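Conserved hypothetical protein (Pseudomonas aeruginosa PAO1, PDB 1TE5) probably acts as a class-II glutamine amidotransferase, hydrolysing glutamine to supply ammonia to an acceptor that is not known. Local coordinates at residues W103-N108 against E130-D135; A112-K117 against D162-K167; G119-V124 against L136-R141. All coordinates share one frame; numbering follows the deposited sequence.

Contact 1: W103-N108 against E130-D135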
loop_
_atom_site.group_PDB
_atom_site.type_symbol
_atom_site.label_atom_id
_atom_site.label_comp_id
_atom_site.label_asym_id
_atom_site.label_seq_id
_atom_site.Cartn_x
_atom_site.Cartn_y
_atom_site.Cartn_z
ATOM N N TRP A 103 -1.089 -7.942 -6.971
ATOM C CA TRP A 103 -2.341 -7.904 -7.707
ATOM C C TRP A 103 -3.208 -6.791 -7.158
ATOM O O TRP A 103 -3.288 -6.615 -5.941
ATOM C CB TRP A 103 -3.084 -9.238 -7.602
ATOM C CG TRP A 103 -2.599 -10.267 -8.564
ATOM C CD1 TRP A 103 -1.305 -10.666 -8.759
ATOM C CD2 TRP A 103 -3.398 -11.055 -9.455
ATOM N NE1 TRP A 103 -1.252 -11.656 -9.714
ATOM C CE2 TRP A 103 -2.522 -11.912 -10.158
ATOM C CE3 TRP A 103 -4.771 -11.125 -9.723
ATOM C CZ2 TRP A 103 -2.974 -12.829 -11.107
ATOM C CZ3 TRP A 103 -5.221 -12.041 -10.669
ATOM C CH2 TRP A 103 -4.321 -12.877 -11.348
ATOM N N THR A 104 -3.898 -6.080 -8.044
ATOM C CA THR A 104 -4.771 -4.975 -7.648
ATOM C C THR A 104 -6.195 -5.282 -8.127
ATOM O O THR A 104 -6.390 -5.751 -9.247
ATOM C CB THR A 104 -4.251 -3.626 -8.223
ATOM O OG1 THR A 104 -3.000 -3.282 -7.606
ATOM C CG2 THR A 104 -5.236 -2.511 -7.944
ATOM N N PHE A 105 -7.184 -5.041 -7.272
ATOM C CA PHE A 105 -8.575 -5.333 -7.594
ATOM C C PHE A 105 -9.549 -4.211 -7.210
ATOM O O PHE A 105 -9.482 -3.648 -6.118
ATOM C CB PHE A 105 -8.951 -6.628 -6.870
ATOM C CG PHE A 105 -10.376 -7.078 -7.067
ATOM C CD1 PHE A 105 -10.711 -7.952 -8.090
ATOM C CD2 PHE A 105 -11.369 -6.704 -6.164
ATOM C CE1 PHE A 105 -12.010 -8.454 -8.205
ATOM C CE2 PHE A 105 -12.671 -7.201 -6.276
ATOM C CZ PHE A 105 -12.987 -8.077 -7.297
ATOM N N ALA A 106 -10.455 -3.887 -8.123
ATOM C CA ALA A 106 -11.463 -2.871 -7.872
ATOM C C ALA A 106 -12.784 -3.417 -8.399
ATOM O O ALA A 106 -12.859 -3.889 -9.534
ATOM C CB ALA A 106 -11.097 -1.574 -8.564
ATOM N N HIS A 107 -13.814 -3.373 -7.559
ATOM C CA HIS A 107 -15.130 -3.883 -7.923
ATOM C C HIS A 107 -16.262 -2.879 -7.675
ATOM O O HIS A 107 -16.329 -2.229 -6.628
ATOM C CB HIS A 107 -15.365 -5.156 -7.117
ATOM C CG HIS A 107 -16.811 -5.559 -7.058
ATOM N ND1 HIS A 107 -17.433 -5.964 -5.897
ATOM C CD2 HIS A 107 -17.757 -5.609 -8.026
ATOM C CE1 HIS A 107 -18.695 -6.255 -6.153
ATOM N NE2 HIS A 107 -18.919 -6.046 -7.438
ATOM N N ASN A 108 -17.127 -2.740 -8.669
ATOM C CA ASN A 108 -18.276 -1.857 -8.584
ATOM C C ASN A 108 -19.512 -2.726 -8.729
ATOM O O ASN A 108 -19.634 -3.479 -9.694
ATOM C CB ASN A 108 -18.248 -0.822 -9.705
ATOM C CG ASN A 108 -19.513 0.013 -9.755
ATOM O OD1 ASN A 108 -20.272 -0.034 -10.726
ATOM N ND2 ASN A 108 -19.757 0.772 -8.691
ATOM N N GLU A 130 -13.890 -7.581 -1.436
ATOM C CA GLU A 130 -12.640 -8.193 -0.995
ATOM C C GLU A 130 -12.764 -9.709 -0.869
ATOM O O GLU A 130 -11.791 -10.437 -1.071
ATOM C CB GLU A 130 -12.188 -7.585 0.328
ATOM C CG GLU A 130 -10.835 -8.071 0.792
ATOM C CD GLU A 130 -10.355 -7.366 2.037
ATOM O OE1 GLU A 130 -11.146 -6.606 2.646
ATOM O OE2 GLU A 130 -9.175 -7.574 2.397
ATOM N N ALA A 131 -13.948 -10.171 -0.474
ATOM C CA ALA A 131 -14.209 -11.599 -0.344
ATOM C C ALA A 131 -14.127 -12.216 -1.746
ATOM O O ALA A 131 -13.656 -13.343 -1.913
ATOM C CB ALA A 131 -15.582 -11.828 0.260
ATOM N N ALA A 132 -14.589 -11.458 -2.738
ATOM C CA ALA A 132 -14.567 -11.883 -4.131
ATOM C C ALA A 132 -13.139 -11.884 -4.647
ATOM O O ALA A 132 -12.760 -12.771 -5.415
ATOM C CB ALA A 132 -15.425 -10.960 -4.985
ATOM N N PHE A 133 -12.367 -10.870 -4.258
ATOM C CA PHE A 133 -10.970 -10.748 -4.679
ATOM C C PHE A 133 -10.133 -11.942 -4.211
ATOM O O PHE A 133 -9.374 -12.535 -4.985
ATOM C CB PHE A 133 -10.359 -9.457 -4.118
ATOM C CG PHE A 133 -8.937 -9.208 -4.555
ATOM C CD1 PHE A 133 -8.074 -8.470 -3.751
ATOM C CD2 PHE A 133 -8.467 -9.695 -5.779
ATOM C CE1 PHE A 133 -6.755 -8.209 -4.156
ATOM C CE2 PHE A 133 -7.151 -9.446 -6.199
ATOM C CZ PHE A 133 -6.292 -8.696 -5.382
ATOM N N CYS A 134 -10.216 -12.224 -2.919
ATOM C CA CYS A 134 -9.492 -13.329 -2.327
ATOM C C CYS A 134 -9.903 -14.651 -2.948
ATOM O O CYS A 134 -9.044 -15.453 -3.290
ATOM C CB CYS A 134 -9.727 -13.364 -0.826
ATOM S SG CYS A 134 -9.042 -11.937 0.010
ATOM N N ASP A 135 -11.208 -14.863 -3.104
ATOM C CA ASP A 135 -11.722 -16.097 -3.686
ATOM C C ASP A 135 -11.170 -16.326 -5.087
ATOM O O ASP A 135 -10.754 -17.444 -5.427
ATOM C CB ASP A 135 -13.249 -16.081 -3.728
ATOM C CG ASP A 135 -13.832 -17.414 -4.166
ATOM O OD1 ASP A 135 -13.763 -18.391 -3.389
ATOM O OD2 ASP A 135 -14.356 -17.485 -5.292
#

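Contact 2: A112-K117 against D162-K167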
loop_
_atom_site.group_PDB
_atom_site.type_symbol
_atom_site.label_atom_id
_atom_site.label_comp_id
_atom_site.label_asym_id
_atom_site.label_seq_id
_atom_site.Cartn_x
_atom_site.Cartn_y
_atom_site.Cartn_z
ATOM N N ALA A 112 -25.289 -10.597 -3.824
ATOM C CA ALA A 112 -26.230 -11.141 -2.851
ATOM C C ALA A 112 -25.933 -12.601 -2.541
ATOM O O ALA A 112 -25.601 -13.380 -3.436
ATOM C CB ALA A 112 -27.653 -10.999 -3.359
ATOM N N ASP A 113 -26.087 -12.969 -1.271
ATOM C CA ASP A 113 -25.841 -14.337 -0.814
ATOM C C ASP A 113 -24.500 -14.867 -1.330
ATOM O O ASP A 113 -24.425 -15.945 -1.929
ATOM C CB ASP A 113 -26.986 -15.257 -1.259
ATOM C CG ASP A 113 -26.952 -16.613 -0.569
ATOM O OD1 ASP A 113 -26.543 -17.610 -1.212
ATOM O OD2 ASP A 113 -27.340 -16.677 0.621
ATOM N N PHE A 114 -23.449 -14.080 -1.118
ATOM C CA PHE A 114 -22.111 -14.451 -1.550
ATOM C C PHE A 114 -21.359 -14.976 -0.338
ATOM O O PHE A 114 -21.120 -14.239 0.620
ATOM C CB PHE A 114 -21.397 -13.240 -2.146
ATOM C CG PHE A 114 -20.117 -13.581 -2.849
ATOM C CD1 PHE A 114 -18.912 -13.043 -2.416
ATOM C CD2 PHE A 114 -20.116 -14.461 -3.930
ATOM C CE1 PHE A 114 -17.720 -13.376 -3.048
ATOM C CE2 PHE A 114 -18.927 -14.801 -4.570
ATOM C CZ PHE A 114 -17.727 -14.259 -4.128
ATOM N N GLN A 115 -20.967 -16.245 -0.391
ATOM C CA GLN A 115 -20.267 -16.892 0.723
ATOM C C GLN A 115 -19.184 -17.883 0.281
ATOM O O GLN A 115 -19.263 -19.082 0.568
ATOM C CB GLN A 115 -21.292 -17.594 1.625
ATOM C CG GLN A 115 -22.552 -18.128 0.897
ATOM C CD GLN A 115 -22.269 -19.237 -0.123
ATOM O OE1 GLN A 115 -22.539 -20.415 0.138
ATOM N NE2 GLN A 115 -21.749 -18.856 -1.297
ATOM N N PRO A 116 -18.109 -17.381 -0.340
ATOM C CA PRO A 116 -17.012 -18.232 -0.808
ATOM C C PRO A 116 -16.355 -19.037 0.307
ATOM O O PRO A 116 -16.341 -18.610 1.462
ATOM C CB PRO A 116 -16.039 -17.222 -1.413
ATOM C CG PRO A 116 -16.238 -16.023 -0.552
ATOM C CD PRO A 116 -17.741 -15.957 -0.446
ATOM N N LYS A 117 -15.839 -20.213 -0.040
ATOM C CA LYS A 117 -15.166 -21.068 0.937
ATOM C C LYS A 117 -13.817 -20.453 1.303
ATOM O O LYS A 117 -13.005 -20.152 0.423
ATOM C CB LYS A 117 -14.937 -22.463 0.358
ATOM C CG LYS A 117 -16.169 -23.099 -0.258
ATOM C CD LYS A 117 -15.800 -24.362 -1.027
ATOM C CE LYS A 117 -14.721 -24.088 -2.066
ATOM N NZ LYS A 117 -15.121 -23.004 -2.999
ATOM N N ASP A 162 -17.851 -14.825 -14.098
ATOM C CA ASP A 162 -19.136 -15.336 -14.562
ATOM C C ASP A 162 -20.000 -15.772 -13.390
ATOM O O ASP A 162 -21.205 -15.515 -13.357
ATOM C CB ASP A 162 -18.930 -16.531 -15.497
ATOM C CG ASP A 162 -19.071 -16.160 -16.961
ATOM O OD1 ASP A 162 -20.053 -15.465 -17.308
ATOM O OD2 ASP A 162 -18.208 -16.579 -17.765
ATOM N N GLU A 163 -19.383 -16.488 -12.459
ATOM C CA GLU A 163 -20.082 -16.970 -11.279
ATOM C C GLU A 163 -20.531 -15.851 -10.359
ATOM O O GLU A 163 -21.598 -15.933 -9.755
ATOM C CB GLU A 163 -19.201 -17.929 -10.485
ATOM C CG GLU A 163 -19.299 -19.374 -10.913
ATOM C CD GLU A 163 -18.899 -20.308 -9.794
ATOM O OE1 GLU A 163 -19.549 -20.249 -8.722
ATOM O OE2 GLU A 163 -17.936 -21.087 -9.977
ATOM N N TYR A 164 -19.673 -14.852 -10.186
ATOM C CA TYR A 164 -19.986 -13.724 -9.320
ATOM C C TYR A 164 -21.151 -12.900 -9.873
ATOM O O TYR A 164 -21.985 -12.420 -9.108
ATOM C CB TYR A 164 -18.752 -12.831 -9.129
ATOM C CG TYR A 164 -17.534 -13.534 -8.568
ATOM C CD1 TYR A 164 -17.659 -14.658 -7.758
ATOM C CD2 TYR A 164 -16.252 -13.088 -8.879
ATOM C CE1 TYR A 164 -16.534 -15.326 -7.275
ATOM C CE2 TYR A 164 -15.125 -13.745 -8.403
ATOM C CZ TYR A 164 -15.272 -14.866 -7.606
ATOM O OH TYR A 164 -14.161 -15.552 -7.176
ATOM N N ARG A 165 -21.203 -12.737 -11.193
ATOM C CA ARG A 165 -22.275 -11.963 -11.820
ATOM C C ARG A 165 -23.633 -12.658 -11.707
ATOM O O ARG A 165 -24.681 -12.045 -11.911
ATOM C CB ARG A 165 -21.931 -11.629 -13.281
ATOM C CG ARG A 165 -22.234 -12.701 -14.317
ATOM C CD ARG A 165 -21.414 -12.434 -15.576
ATOM N NE ARG A 165 -22.126 -12.695 -16.827
ATOM C CZ ARG A 165 -22.988 -11.848 -17.385
ATOM N NH1 ARG A 165 -23.585 -12.161 -18.528
ATOM N NH2 ARG A 165 -23.269 -10.693 -16.791
ATOM N N LYS A 166 -23.609 -13.949 -11.394
ATOM C CA LYS A 166 -24.834 -14.718 -11.221
ATOM C C LYS A 166 -25.472 -14.339 -9.877
ATOM O O LYS A 166 -26.655 -14.602 -9.645
ATOM C CB LYS A 166 -24.528 -16.226 -11.311
ATOM C CG LYS A 166 -25.664 -17.169 -10.901
ATOM C CD LYS A 166 -25.551 -17.564 -9.426
ATOM C CE LYS A 166 -26.769 -18.330 -8.932
ATOM N NZ LYS A 166 -26.656 -18.608 -7.467
ATOM N N LYS A 167 -24.692 -13.711 -8.998
ATOM C CA LYS A 167 -25.190 -13.286 -7.689
ATOM C C LYS A 167 -25.339 -11.771 -7.524
ATOM O O LYS A 167 -25.643 -11.291 -6.430
ATOM C CB LYS A 167 -24.311 -13.853 -6.571
ATOM C CG LYS A 167 -24.540 -15.331 -6.312
ATOM C CD LYS A 167 -23.573 -15.885 -5.282
ATOM C CE LYS A 167 -23.729 -17.399 -5.136
ATOM N NZ LYS A 167 -22.631 -18.013 -4.326
#

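Contact 3: G119-V124 against L136-R141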
loop_
_atom_site.group_PDB
_atom_site.type_symbol
_atom_site.label_atom_id
_atom_site.label_comp_id
_atom_site.label_asym_id
_atom_site.label_seq_id
_atom_site.Cartn_x
_atom_site.Cartn_y
_atom_site.Cartn_z
ATOM N N GLY A 119 -10.096 -19.693 2.112
ATOM C CA GLY A 119 -8.926 -20.325 1.536
ATOM C C GLY A 119 -7.637 -19.652 1.930
ATOM O O GLY A 119 -7.545 -19.085 3.015
ATOM N N PHE A 120 -6.633 -19.769 1.061
ATOM C CA PHE A 120 -5.304 -19.192 1.262
ATOM C C PHE A 120 -5.400 -17.711 1.614
ATOM O O PHE A 120 -4.782 -17.242 2.576
ATOM C CB PHE A 120 -4.463 -19.309 -0.015
ATOM C CG PHE A 120 -4.458 -20.683 -0.639
ATOM C CD1 PHE A 120 -3.751 -21.737 -0.048
ATOM C CD2 PHE A 120 -5.123 -20.907 -1.857
ATOM C CE1 PHE A 120 -3.705 -22.996 -0.658
ATOM C CE2 PHE A 120 -5.090 -22.154 -2.480
ATOM C CZ PHE A 120 -4.375 -23.206 -1.881
ATOM N N TYR A 121 -6.075 -16.964 0.746
ATOM C CA TYR A 121 -6.273 -15.537 0.930
ATOM C C TYR A 121 -7.552 -15.293 1.713
ATOM O O TYR A 121 -8.583 -15.915 1.459
ATOM C CB TYR A 121 -6.351 -14.828 -0.424
ATOM C CG TYR A 121 -5.103 -14.958 -1.269
ATOM C CD1 TYR A 121 -4.978 -15.981 -2.214
ATOM C CD2 TYR A 121 -4.051 -14.049 -1.145
ATOM C CE1 TYR A 121 -3.842 -16.095 -3.015
ATOM C CE2 TYR A 121 -2.907 -14.153 -1.946
ATOM C CZ TYR A 121 -2.814 -15.180 -2.877
ATOM O OH TYR A 121 -1.694 -15.296 -3.666
ATOM N N ARG A 122 -7.477 -14.390 2.681
ATOM C CA ARG A 122 -8.634 -14.052 3.494
ATOM C C ARG A 122 -8.805 -12.535 3.524
ATOM O O ARG A 122 -7.821 -11.791 3.516
ATOM C CB ARG A 122 -8.461 -14.586 4.920
ATOM C CG ARG A 122 -8.264 -16.089 5.016
ATOM C CD ARG A 122 -8.302 -16.532 6.464
ATOM N NE ARG A 122 -7.973 -17.942 6.630
ATOM C CZ ARG A 122 -8.756 -18.950 6.265
ATOM N NH1 ARG A 122 -8.363 -20.197 6.461
ATOM N NH2 ARG A 122 -9.927 -18.710 5.696
ATOM N N PRO A 123 -10.059 -12.057 3.464
ATOM C CA PRO A 123 -10.259 -10.609 3.501
ATOM C C PRO A 123 -9.950 -10.037 4.895
ATOM O O PRO A 123 -10.116 -10.717 5.920
ATOM C CB PRO A 123 -11.741 -10.466 3.129
ATOM C CG PRO A 123 -12.353 -11.704 3.664
ATOM C CD PRO A 123 -11.340 -12.760 3.260
ATOM N N VAL A 124 -9.418 -8.819 4.908
ATOM C CA VAL A 124 -9.113 -8.114 6.150
ATOM C C VAL A 124 -10.373 -7.330 6.573
ATOM O O VAL A 124 -10.678 -7.195 7.765
ATOM C CB VAL A 124 -7.921 -7.150 5.956
ATOM C CG1 VAL A 124 -7.614 -6.419 7.258
ATOM C CG2 VAL A 124 -6.698 -7.934 5.479
ATOM N N LEU A 136 -11.191 -15.272 -5.900
ATOM C CA LEU A 136 -10.682 -15.340 -7.269
ATOM C C LEU A 136 -9.201 -15.681 -7.232
ATOM O O LEU A 136 -8.692 -16.374 -8.113
ATOM C CB LEU A 136 -10.891 -14.002 -7.990
ATOM C CG LEU A 136 -10.312 -13.805 -9.396
ATOM C CD1 LEU A 136 -11.200 -12.846 -10.169
ATOM C CD2 LEU A 136 -8.873 -13.290 -9.340
ATOM N N LEU A 137 -8.518 -15.142 -6.222
ATOM C CA LEU A 137 -7.095 -15.365 -6.025
ATOM C C LEU A 137 -6.837 -16.803 -5.615
ATOM O O LEU A 137 -5.807 -17.370 -5.969
ATOM C CB LEU A 137 -6.546 -14.399 -4.962
ATOM C CG LEU A 137 -6.248 -12.966 -5.409
ATOM C CD1 LEU A 137 -5.844 -12.138 -4.222
ATOM C CD2 LEU A 137 -5.149 -12.955 -6.451
ATOM N N ASN A 138 -7.769 -17.382 -4.867
ATOM C CA ASN A 138 -7.653 -18.761 -4.400
ATOM C C ASN A 138 -7.822 -19.752 -5.538
ATOM O O ASN A 138 -7.217 -20.824 -5.535
ATOM C CB ASN A 138 -8.680 -19.053 -3.308
ATOM C CG ASN A 138 -8.358 -18.356 -2.004
ATOM O OD1 ASN A 138 -9.209 -18.245 -1.120
ATOM N ND2 ASN A 138 -7.118 -17.908 -1.862
ATOM N N ARG A 139 -8.673 -19.395 -6.494
ATOM C CA ARG A 139 -8.935 -20.228 -7.658
ATOM C C ARG A 139 -7.748 -20.207 -8.604
ATOM O O ARG A 139 -7.482 -21.186 -9.300
ATOM C CB ARG A 139 -10.163 -19.720 -8.398
ATOM C CG ARG A 139 -11.421 -19.708 -7.573
ATOM C CD ARG A 139 -12.516 -19.029 -8.350
ATOM N NE ARG A 139 -13.796 -19.099 -7.666
ATOM C CZ ARG A 139 -14.943 -19.380 -8.273
ATOM N NH1 ARG A 139 -16.070 -19.423 -7.572
ATOM N NH2 ARG A 139 -14.962 -19.616 -9.581
ATOM N N VAL A 140 -7.105 -19.050 -8.705
ATOM C CA VAL A 140 -5.935 -18.905 -9.568
ATOM C C VAL A 140 -4.752 -19.632 -8.934
ATOM O O VAL A 140 -3.986 -20.286 -9.633
ATOM C CB VAL A 140 -5.567 -17.400 -9.819
ATOM C CG1 VAL A 140 -4.267 -17.270 -10.592
ATOM C CG2 VAL A 140 -6.663 -16.720 -10.600
ATOM N N ARG A 141 -4.608 -19.515 -7.616
ATOM C CA ARG A 141 -3.514 -20.162 -6.902
ATOM C C ARG A 141 -3.663 -21.689 -6.901
ATOM O O ARG A 141 -2.671 -22.414 -6.998
ATOM C CB ARG A 141 -3.400 -19.612 -5.466
ATOM C CG ARG A 141 -2.316 -20.283 -4.609
ATOM C CD ARG A 141 -1.268 -19.310 -4.046
ATOM N NE ARG A 141 0.132 -19.691 -4.250
ATOM C CZ ARG A 141 1.082 -18.889 -4.743
ATOM N NH1 ARG A 141 2.324 -19.335 -4.885
ATOM N NH2 ARG A 141 0.798 -17.643 -5.106
#

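Contact 1: W103-N108 against E130-D135
F105 and F133 carry this contact: each lays its CB over a face of the other's ring. F105 CB sits nearly above the centre of the F133 ring, 3.3 Å from the centroid, while F133 CB stands 3.8 Å from the centroid of the F105 ring and is displaced toward its rim. The ring planes differ by only 9°, yet the centroids are 4.8 Å apart and the rings are slid so far that they barely overlap. Ring against methylene is therefore the main interaction, a reciprocal pair of CH-pi contacts, and not a full stack. With CG anti to the backbone N in both F105 (chi1 179°) and F133 (chi1 -177°), the two side chains run past each other in opposite directions, one from the strand and one from the helix.

W103 meets the edge of the F133 ring. Its CB lies in the ring plane, 3.9 Å from F133 CZ, and its carbonyl O approaches the same carbon at 3.7 Å, whereas the indole leads away. A132 adds a looser methyl, with CB 4.4 Å from F105 CZ. No hydrogen bond joins the segments, and every touching residue is buried. F94 of the adjoining strand 94-98 also packs on F133, and I174 of strand 171-175 touches F105.

The axes of the strand and helix segments approach to 9.0 Å. A helix laid on an antiparallel sheet through interleaved aromatic side chains in this way is consistent with the layered alpha-beta architecture of the Ntn-hydrolase fold, to which class-II amidotransferase domains belong.

Contact 2: A112-K117 against D162-K167
F114 and Y164 form the tight end of this contact, an offset edge-to-face pair in which the edge of F114 is directed at the face of Y164. The planes stand at 87° and the centroids are 5.2 Å apart; the nearest carbons, F114 CE2 and Y164 CD1, are separated by 3.4 Å. CG anti to its backbone N (chi1 -169°) starts the F114 ring toward Y164, and P116 CD, from the same loop, lies over one face of that ring, toward the rim. Behind the pair lies helix 128-143: F114 packs on A132, and the Y164 hydroxyl is hydrogen-bonded to D135.

K167 meets the loop from A112 to F114. Its chain is extended beyond CG and crosses the F114 side chain at about a right angle, with K167 CD in the ring plane 4.0 Å from F114 CD2. The same methylene lies 3.5 Å from D113 O, a carbonyl oxygen that the contact buries and that has no partner in the model. One hydrogen bond links the backbones: A112 N donates to K167 O over 2.7 Å, and the 174° angle at the hydrogen makes it almost straight.

Toward solvent the packing thins out. A112, D113 and Q115 are exposed, and D113 OD1 stays 5.0 Å from K167 NZ. Opposite charges at that spacing may attract one another, but they do not form a salt bridge.

This is plain surface packing: the loop between strand 101-108 and helix 128-143 packs on Y164, near the end of helix 150-165, and on K167, which follows it, so it meets the helical layer of the Ntn-type domain.

Contact 3: G119-V124 against L136-R141
The ring of Y121 has L137 over one face and the amide of N138 at its edge. L137 CB lies 3.9 Å from the ring centroid, a CH-pi contact, and CD1 of the same leucine stands above the ring centre. The amide plane of N138 is inclined by only 25° to the Y121 ring. F120 presents its flat group differently. R141 CG lies over one face, 4.3 Å from the F120 centroid, while the backbone N138 O sits in the ring plane, 4.0 Å from F120 CE2.

R141 has CG anti to its backbone N (chi1 177°), which puts that methylene over F120; the chain then bends at chi2 and chi3, and its guanidinium lies near the phenol of Y121, the two planes 57° apart. The Y121 hydroxyl is hydrogen-bonded to E97 O of the same chain. R141 of the second subunit donates to F120 O, and R122 forms a salt bridge with E146 of that subunit, so the loop also belongs to the dimer interface.

Within the chain, the loop that follows strand 101-108 packs against helix 128-143, the helix it leads into. Y121 also touches R96 and L98 of strand 94-98, L137 touches W103 of strand 101-108, and R139, on the same helix as L137, packs against helix 150-165.

How the contacts relate
Along the chain the segments run 103-108, 112-117, 119-124, 130-135, 136-141 and 162-167, so contact 3 is nested inside the loop closed by contact 2, while contact 1 alternates with both. Contacts 1 and 3 share helix 128-143, and their centres are about 9 Å apart; contact 2 lies about 12 Å from contact 1 and 14 Å from contact 3, centre to centre. A probable hydrogen bond from V124 N to E130 OE2, 2.8 Å, joins contacts 1 and 3, and P116 CB packs 3.2 Å from D135 OD1 between contacts 1 and 2. Helix 128-143 thus meets the sheet, the connecting loop and helix 150-165, from the buried contact 1 to the more exposed contact 2.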